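Local coordinates for putative uncharacterized protein (Trichoplax adhaerens, PDB 5OI9) that probably takes part in centriole assembly as the N-terminal domain of a STIL-family protein, whose relatives bind CEP85 and help activate the kinase PLK4, at residues 34-47 and 81-93. Numbering follows the deposited sequence. Where two conformers were deposited one is given.
Sequences GSDCNLTIDITEKC and KDDRVIINIDRFD
Strands 39-44 and 85-93 pair in parallel within a mixed beta sheet, with Thr-40 level with Ile-86 and Ile-43 level with Ile-89. Backbone bonds alternate between the strands. Ile-87 N gives to Thr-40 O (2.9 Å), and Asp-42 N gives to Ile-87 O. Ile-89 N then bonds Asp-42 O at 2.7 Å, and Thr-44 N gives to Ile-89 O.

The faces of the sheet differ. One carries Ile-41, Ile-43, Ile-87 and Ile-89. Ile-41 CD1 lies 3.6 Å from Ile-87 CB, the two side chains running side by side. Ile-41 CG1, which carries CD1, is anti to the carbonyl carbon (chi1 -50°); Ile-41 CG2 meets Ile-89 CD1. Leu-77 and Leu-73 of strand 69-79 extend this apolar layer. On the opposite face Thr-40 CB packs against Ile-86 CG1 at 3.7 Å. Asp-42 OD2 lies near Ile-86 CG2, while Asp-42 OD1 is in a salt bridge with Arg-345. Strand 343-348 pairs antiparallel with the other edge of 39-44, making that strand an interior one.

A type I' turn from Ser-35 to Asn-38 precedes the pairing. Ser-35 CB sits 3.5 Å from Arg-84 CA. The Arg-84 chain bends at chi3 (-64°) and brings NH2 to Asp-36 OD2 at 2.9 Å. The pair is a salt bridge, but the hydrogen bond within it is weak because its N-H...O angle is well off straight; the carboxylate and guanidinium planes are 82° apart.

At the far end Thr-44 is the N-cap of helix 45-61, its OG1 weakly accepting from Cys-47 N. A water links that OG1 to Asp-90 O, and Cys-47 CB rests 3.7 Å from Asp-90 C.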
loop_
_atom_site.group_PDB
_atom_site.type_symbol
_atom_site.label_atom_id
_atom_site.label_comp_id
_atom_site.label_asym_id
_atom_site.label_seq_id
_atom_site.Cartn_x
_atom_site.Cartn_y
_atom_site.Cartn_z
ATOM N N GLY A 34 -1.787 12.923 1.300
ATOM C CA GLY A 34 -0.735 13.839 0.896
ATOM C C GLY A 34 -0.640 14.063 -0.600
ATOM O O GLY A 34 -0.155 15.115 -1.032
ATOM N N SER A 35 -1.090 13.100 -1.404
ATOM C CA SER A 35 -1.015 13.206 -2.855
ATOM C C SER A 35 -2.306 13.725 -3.476
ATOM O O SER A 35 -2.555 13.475 -4.659
ATOM C CB SER A 35 -0.651 11.854 -3.470
ATOM O OG SER A 35 -1.770 10.980 -3.481
ATOM N N ASP A 36 -3.131 14.439 -2.707
ATOM C CA ASP A 36 -4.387 15.005 -3.205
ATOM C C ASP A 36 -5.307 13.928 -3.781
ATOM O O ASP A 36 -6.014 14.168 -4.762
ATOM C CB ASP A 36 -4.131 16.095 -4.254
ATOM C CG ASP A 36 -2.979 17.012 -3.880
ATOM O OD1 ASP A 36 -3.087 17.732 -2.865
ATOM O OD2 ASP A 36 -1.958 17.002 -4.602
ATOM N N CYS A 37 -5.291 12.739 -3.171
ATOM C CA CYS A 37 -6.045 11.561 -3.602
ATOM C C CYS A 37 -5.556 11.003 -4.935
ATOM O O CYS A 37 -6.271 10.228 -5.583
ATOM C CB CYS A 37 -7.553 11.845 -3.683
ATOM S SG CYS A 37 -8.236 12.760 -2.274
ATOM N N ASN A 38 -4.341 11.359 -5.352
ATOM C CA ASN A 38 -3.793 10.974 -6.648
ATOM C C ASN A 38 -2.776 9.851 -6.473
ATOM O O ASN A 38 -1.868 9.950 -5.641
ATOM C CB ASN A 38 -3.150 12.191 -7.328
ATOM C CG ASN A 38 -2.595 11.890 -8.716
ATOM O OD1 ASN A 38 -1.873 10.912 -8.922
ATOM N ND2 ASN A 38 -2.909 12.757 -9.672
ATOM N N LEU A 39 -2.925 8.790 -7.265
ATOM C CA LEU A 39 -1.952 7.706 -7.339
ATOM C C LEU A 39 -1.317 7.722 -8.725
ATOM O O LEU A 39 -2.022 7.641 -9.736
ATOM C CB LEU A 39 -2.610 6.354 -7.057
ATOM C CG LEU A 39 -1.697 5.127 -7.136
ATOM C CD1 LEU A 39 -0.598 5.209 -6.087
ATOM C CD2 LEU A 39 -2.492 3.835 -6.988
ATOM N N THR A 40 0.008 7.832 -8.769
ATOM C CA THR A 40 0.754 7.919 -10.017
ATOM C C THR A 40 1.409 6.578 -10.320
ATOM O O THR A 40 2.025 5.969 -9.438
ATOM C CB THR A 40 1.817 9.019 -9.935
ATOM O OG1 THR A 40 1.177 10.301 -9.880
ATOM C CG2 THR A 40 2.753 8.974 -11.139
ATOM N N ILE A 41 1.277 6.123 -11.564
ATOM C CA ILE A 41 1.883 4.882 -12.034
ATOM C C ILE A 41 2.806 5.220 -13.198
ATOM O O ILE A 41 2.364 5.814 -14.190
ATOM C CB ILE A 41 0.820 3.859 -12.469
ATOM C CG1 ILE A 41 -0.260 3.698 -11.396
ATOM C CG2 ILE A 41 1.463 2.517 -12.798
ATOM C CD1 ILE A 41 0.235 3.117 -10.092
ATOM N N ASP A 42 4.078 4.844 -13.085
ATOM C CA ASP A 42 5.045 4.976 -14.172
ATOM C C ASP A 42 5.456 3.583 -14.633
ATOM O O ASP A 42 5.927 2.776 -13.825
ATOM C CB ASP A 42 6.273 5.776 -13.734
ATOM C CG ASP A 42 5.954 7.231 -13.448
ATOM O OD1 ASP A 42 4.994 7.761 -14.043
ATOM O OD2 ASP A 42 6.668 7.846 -12.631
ATOM N N ILE A 43 5.280 3.308 -15.924
ATOM C CA ILE A 43 5.548 1.997 -16.509
ATOM C C ILE A 43 6.558 2.179 -17.633
ATOM O O ILE A 43 6.305 2.929 -18.581
ATOM C CB ILE A 43 4.266 1.339 -17.045
ATOM C CG1 ILE A 43 3.150 1.391 -16.002
ATOM C CG2 ILE A 43 4.539 -0.099 -17.470
ATOM C CD1 ILE A 43 1.857 0.766 -16.478
ATOM N N THR A 44 7.689 1.484 -17.540
ATOM C CA THR A 44 8.718 1.628 -18.560
ATOM C C THR A 44 8.321 0.898 -19.837
ATOM O O THR A 44 7.657 -0.144 -19.808
ATOM C CB THR A 44 10.064 1.094 -18.066
ATOM O OG1 THR A 44 9.998 -0.334 -17.939
ATOM C CG2 THR A 44 10.419 1.708 -16.721
ATOM N N GLU A 45 8.730 1.467 -20.973
ATOM C CA GLU A 45 8.473 0.820 -22.255
ATOM C C GLU A 45 9.173 -0.529 -22.343
ATOM O O GLU A 45 8.644 -1.465 -22.954
ATOM C CB GLU A 45 8.915 1.737 -23.399
ATOM C CG GLU A 45 8.687 1.182 -24.801
ATOM C CD GLU A 45 9.833 0.312 -25.285
ATOM O OE1 GLU A 45 10.924 0.375 -24.683
ATOM O OE2 GLU A 45 9.641 -0.441 -26.260
ATOM N N LYS A 46 10.351 -0.651 -21.727
ATOM C CA LYS A 46 11.129 -1.882 -21.834
ATOM C C LYS A 46 10.400 -3.071 -21.218
ATOM O O LYS A 46 10.397 -4.166 -21.793
ATOM C CB LYS A 46 12.494 -1.697 -21.171
ATOM C CG LYS A 46 13.485 -2.807 -21.471
ATOM C CD LYS A 46 14.599 -2.829 -20.440
ATOM C CE LYS A 46 15.171 -1.436 -20.225
ATOM N NZ LYS A 46 16.024 -1.368 -19.005
ATOM N N CYS A 47 9.789 -2.890 -20.044
ATOM C CA CYS A 47 9.112 -4.030 -19.431
ATOM C C CYS A 47 7.817 -4.357 -20.164
ATOM O O CYS A 47 7.445 -5.531 -20.262
ATOM C CB CYS A 47 8.878 -3.793 -17.930
ATOM S SG CYS A 47 7.546 -2.663 -17.436
ATOM N N LYS A 81 7.027 13.770 -2.775
ATOM C CA LYS A 81 6.751 15.187 -2.527
ATOM C C LYS A 81 5.419 15.344 -1.801
ATOM O O LYS A 81 4.356 15.059 -2.361
ATOM C CB LYS A 81 6.788 16.018 -3.823
ATOM C CG LYS A 81 5.740 15.763 -4.904
ATOM C CD LYS A 81 5.834 16.893 -5.932
ATOM C CE LYS A 81 4.955 16.708 -7.161
ATOM N NZ LYS A 81 5.227 17.780 -8.175
ATOM N N ASP A 82 5.493 15.814 -0.556
ATOM C CA ASP A 82 4.346 15.947 0.344
ATOM C C ASP A 82 3.541 14.651 0.391
ATOM O O ASP A 82 2.324 14.629 0.189
ATOM C CB ASP A 82 3.459 17.136 -0.043
ATOM C CG ASP A 82 2.384 17.428 1.005
ATOM O OD1 ASP A 82 2.741 17.826 2.134
ATOM O OD2 ASP A 82 1.186 17.255 0.700
ATOM N N ASP A 83 4.250 13.554 0.648
ATOM C CA ASP A 83 3.645 12.232 0.812
ATOM C C ASP A 83 2.865 11.812 -0.435
ATOM O O ASP A 83 1.773 11.250 -0.342
ATOM C CB ASP A 83 2.764 12.185 2.065
ATOM C CG ASP A 83 3.542 12.502 3.341
ATOM O OD1 ASP A 83 4.687 12.018 3.482
ATOM O OD2 ASP A 83 3.012 13.234 4.204
ATOM N N ARG A 84 3.433 12.086 -1.612
ATOM C CA ARG A 84 2.823 11.718 -2.885
ATOM C C ARG A 84 3.324 10.343 -3.312
ATOM O O ARG A 84 4.529 10.145 -3.501
ATOM C CB ARG A 84 3.129 12.764 -3.957
ATOM C CG ARG A 84 2.866 12.295 -5.376
ATOM C CD ARG A 84 2.715 13.466 -6.331
ATOM N NE ARG A 84 1.543 14.276 -6.012
ATOM C CZ ARG A 84 0.945 15.093 -6.873
ATOM N NH1 ARG A 84 1.402 15.204 -8.113
ATOM N NH2 ARG A 84 -0.118 15.793 -6.496
ATOM N N VAL A 85 2.399 9.401 -3.469
ATOM C CA VAL A 85 2.738 8.003 -3.705
ATOM C C VAL A 85 2.850 7.752 -5.202
ATOM O O VAL A 85 1.949 8.108 -5.972
ATOM C CB VAL A 85 1.692 7.072 -3.072
ATOM C CG1 VAL A 85 2.085 5.621 -3.280
ATOM C CG2 VAL A 85 1.535 7.381 -1.594
ATOM N N ILE A 86 3.954 7.130 -5.611
ATOM C CA ILE A 86 4.206 6.766 -7.000
ATOM C C ILE A 86 4.654 5.312 -7.041
ATOM O O ILE A 86 5.515 4.902 -6.254
ATOM C CB ILE A 86 5.273 7.670 -7.646
ATOM C CG1 ILE A 86 4.801 9.126 -7.674
ATOM C CG2 ILE A 86 5.606 7.185 -9.053
ATOM C CD1 ILE A 86 5.781 10.072 -8.333
ATOM N N ILE A 87 4.071 4.536 -7.949
ATOM C CA ILE A 87 4.488 3.159 -8.197
ATOM C C ILE A 87 5.333 3.150 -9.464
ATOM O O ILE A 87 4.862 3.553 -10.534
ATOM C CB ILE A 87 3.283 2.215 -8.330
ATOM C CG1 ILE A 87 2.347 2.358 -7.127
ATOM C CG2 ILE A 87 3.747 0.772 -8.481
ATOM C CD1 ILE A 87 3.014 2.087 -5.802
ATOM N N ASN A 88 6.580 2.699 -9.348
ATOM C CA ASN A 88 7.513 2.654 -10.472
ATOM C C ASN A 88 7.599 1.211 -10.956
ATOM O O ASN A 88 8.248 0.374 -10.326
ATOM C CB ASN A 88 8.882 3.188 -10.062
ATOM C CG ASN A 88 9.820 3.369 -11.245
ATOM O OD1 ASN A 88 9.389 3.698 -12.349
ATOM N ND2 ASN A 88 11.109 3.152 -11.017
ATOM N N ILE A 89 6.952 0.925 -12.082
ATOM C CA ILE A 89 6.887 -0.421 -12.644
ATOM C C ILE A 89 7.936 -0.534 -13.742
ATOM O O ILE A 89 7.871 0.184 -14.748
ATOM C CB ILE A 89 5.484 -0.730 -13.190
ATOM C CG1 ILE A 89 4.430 -0.542 -12.097
ATOM C CG2 ILE A 89 5.429 -2.138 -13.760
ATOM C CD1 ILE A 89 3.016 -0.844 -12.552
ATOM N N ASP A 90 8.899 -1.447 -13.563
ATOM C CA ASP A 90 10.000 -1.559 -14.514
ATOM C C ASP A 90 10.480 -2.991 -14.737
ATOM O O ASP A 90 11.543 -3.180 -15.340
ATOM C CB ASP A 90 11.185 -0.696 -14.059
ATOM C CG ASP A 90 11.799 -1.184 -12.758
ATOM O OD1 ASP A 90 11.084 -1.838 -11.968
ATOM O OD2 ASP A 90 12.994 -0.913 -12.524
ATOM N N ARG A 91 9.742 -4.002 -14.285
ATOM C CA ARG A 91 10.184 -5.383 -14.421
ATOM C C ARG A 91 9.023 -6.265 -14.850
ATOM O O ARG A 91 7.935 -6.191 -14.272
ATOM C CB ARG A 91 10.778 -5.907 -13.110
ATOM C CG ARG A 91 12.191 -5.433 -12.832
ATOM C CD ARG A 91 12.570 -5.736 -11.399
ATOM N NE ARG A 91 11.793 -4.924 -10.469
ATOM C CZ ARG A 91 11.444 -5.314 -9.249
ATOM N NH1 ARG A 91 11.789 -6.518 -8.812
ATOM N NH2 ARG A 91 10.736 -4.505 -8.471
ATOM N N PHE A 92 9.265 -7.093 -15.860
ATOM C CA PHE A 92 8.319 -8.108 -16.294
ATOM C C PHE A 92 8.732 -9.460 -15.730
ATOM O O PHE A 92 9.922 -9.778 -15.657
ATOM C CB PHE A 92 8.248 -8.178 -17.820
ATOM C CG PHE A 92 7.575 -9.416 -18.339
ATOM C CD1 PHE A 92 6.200 -9.560 -18.256
ATOM C CD2 PHE A 92 8.318 -10.438 -18.907
ATOM C CE1 PHE A 92 5.580 -10.698 -18.730
ATOM C CE2 PHE A 92 7.703 -11.579 -19.383
ATOM C CZ PHE A 92 6.331 -11.710 -19.297
ATOM N N ASP A 93 7.743 -10.250 -15.331
ATOM C CA ASP A 93 7.994 -11.554 -14.730
ATOM C C ASP A 93 6.912 -12.530 -15.174
ATOM O O ASP A 93 5.739 -12.363 -14.813
ATOM C CB ASP A 93 8.033 -11.437 -13.205
ATOM C CG ASP A 93 8.384 -12.747 -12.522
ATOM O OD1 ASP A 93 8.820 -13.693 -13.215
ATOM O OD2 ASP A 93 8.223 -12.829 -11.287
HETATM O O HOH W 1 -0.469 10.291 0.802
HETATM O O HOH W 2 0.516 10.568 -7.352
HETATM O O HOH W 3 12.409 -1.249 -17.453
#